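Side-chain contact in trehalose operon transcriptional repressor (Bacillus subtilis, PDB 2OGG), which represses the trePA operon and can bind trehalose-6-phosphate, here as its isolated effector-binding domain: residues R119-V122 against S128-Q131. Residues are numbered along the deposited sequence; the frame is centred on the assembly and turned at random.
Sequences RNYV and SLFQ
V122 and Q131 are neighbours across the strands, their side chains running alongside each other on one face of the sheet. The CB atoms of V122 and Q131 are 4.0 Å apart. The CG2 branch of V122 also runs alongside the amide end of Q131, 4.0 Å from its OE1. Q131 CG is anti to the backbone N (chi1 171°) and the chain is extended beyond it, which carries the amide out past V122 CG2. Y121 CB points away from the V122 side and meets methyl CD1 of L129 at 3.9 Å. The same methyl comes within 3.3 Å of the V122 carbonyl O.

V122 N donates to Q131 O (3.1 Å). V122 O in turn takes F130 N at 2.9 Å, and Q131 N only weakly at 3.4 Å. One residue, V122, is thus paired with two, F130 and Q131: a classic beta bulge in the hairpin of strands 114-124 and 129-138, within the antiparallel sheet of the UTRA domain. The psi of F130, -29°, turns the chain so that the two successive N-H groups can point at one carbonyl.

D56 accepts a hydrogen bond from Q131 NE2 and helps fix the amide. Y121 OH is bonded to Q28. R150 of the second subunit packs on V122.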
loop_
_atom_site.group_PDB
_atom_site.type_symbol
_atom_site.label_atom_id
_atom_site.label_comp_id
_atom_site.label_asym_id
_atom_site.label_seq_id
_atom_site.Cartn_x
_atom_site.Cartn_y
_atom_site.Cartn_z
ATOM N N ARG A 119 11.726 9.537 8.288
ATOM C CA ARG A 119 10.925 10.753 8.255
ATOM C C ARG A 119 9.577 10.482 7.644
ATOM O O ARG A 119 9.485 9.994 6.524
ATOM C CB ARG A 119 11.619 11.832 7.455
ATOM C CG ARG A 119 12.736 12.490 8.218
ATOM C CD ARG A 119 13.374 13.555 7.357
ATOM N NE ARG A 119 14.472 14.221 8.037
ATOM C CZ ARG A 119 15.750 13.883 7.910
ATOM N NH1 ARG A 119 16.109 12.768 7.276
ATOM N NH2 ARG A 119 16.645 14.555 8.588
ATOM N N ASN A 120 8.562 11.064 8.253
ATOM C CA ASN A 120 7.202 10.753 7.893
ATOM C C ASN A 120 6.366 12.034 7.890
ATOM O O ASN A 120 6.454 12.841 8.809
ATOM C CB ASN A 120 6.683 9.765 8.922
ATOM C CG ASN A 120 5.385 9.175 8.547
ATOM O OD1 ASN A 120 5.096 8.983 7.376
ATOM N ND2 ASN A 120 4.660 8.716 9.541
ATOM N N TYR A 121 5.706 12.294 6.776
ATOM C CA TYR A 121 4.895 13.491 6.598
ATOM C C TYR A 121 3.433 13.092 6.442
ATOM O O TYR A 121 3.079 12.385 5.503
ATOM C CB TYR A 121 5.361 14.200 5.338
ATOM C CG TYR A 121 6.830 14.537 5.378
ATOM C CD1 TYR A 121 7.262 15.827 5.703
ATOM C CD2 TYR A 121 7.795 13.581 5.063
ATOM C CE1 TYR A 121 8.611 16.135 5.778
ATOM C CE2 TYR A 121 9.146 13.907 5.043
ATOM C CZ TYR A 121 9.551 15.166 5.471
ATOM O OH TYR A 121 10.887 15.509 5.463
ATOM N N VAL A 122 2.580 13.547 7.354
ATOM C CA VAL A 122 1.177 13.127 7.365
ATOM C C VAL A 122 0.287 14.268 6.871
ATOM O O VAL A 122 0.568 15.426 7.159
ATOM C CB VAL A 122 0.783 12.720 8.778
ATOM C CG1 VAL A 122 -0.525 11.956 8.801
ATOM C CG2 VAL A 122 1.881 11.904 9.378
ATOM N N SER A 128 -3.554 19.420 3.225
ATOM C CA SER A 128 -2.496 20.104 3.954
ATOM C C SER A 128 -1.568 19.166 4.740
ATOM O O SER A 128 -1.964 18.088 5.154
ATOM C CB SER A 128 -3.112 21.132 4.889
ATOM O OG SER A 128 -4.253 20.565 5.503
ATOM N N LEU A 129 -0.286 19.518 4.753
ATOM C CA LEU A 129 0.716 18.827 5.535
ATOM C C LEU A 129 0.403 19.220 6.954
ATOM O O LEU A 129 0.391 20.386 7.278
ATOM C CB LEU A 129 2.105 19.344 5.169
ATOM C CG LEU A 129 3.295 18.794 5.957
ATOM C CD1 LEU A 129 3.151 17.321 6.230
ATOM C CD2 LEU A 129 4.603 19.073 5.207
ATOM N N PHE A 130 0.119 18.245 7.798
ATOM C CA PHE A 130 -0.338 18.540 9.145
ATOM C C PHE A 130 0.645 18.104 10.228
ATOM O O PHE A 130 0.647 18.667 11.311
ATOM C CB PHE A 130 -1.686 17.859 9.345
ATOM C CG PHE A 130 -1.887 17.318 10.712
ATOM C CD1 PHE A 130 -2.232 18.161 11.769
ATOM C CD2 PHE A 130 -1.763 15.972 10.946
ATOM C CE1 PHE A 130 -2.369 17.673 13.063
ATOM C CE2 PHE A 130 -1.957 15.460 12.231
ATOM C CZ PHE A 130 -2.248 16.321 13.294
ATOM N N GLN A 131 1.434 17.062 9.959
ATOM C CA GLN A 131 2.394 16.531 10.943
ATOM C C GLN A 131 3.739 16.114 10.349
ATOM O O GLN A 131 3.813 15.620 9.226
ATOM C CB GLN A 131 1.787 15.331 11.639
ATOM C CG GLN A 131 2.773 14.574 12.516
ATOM C CD GLN A 131 2.091 13.452 13.228
ATOM O OE1 GLN A 131 0.907 13.200 12.982
ATOM N NE2 GLN A 131 2.753 12.901 14.247
#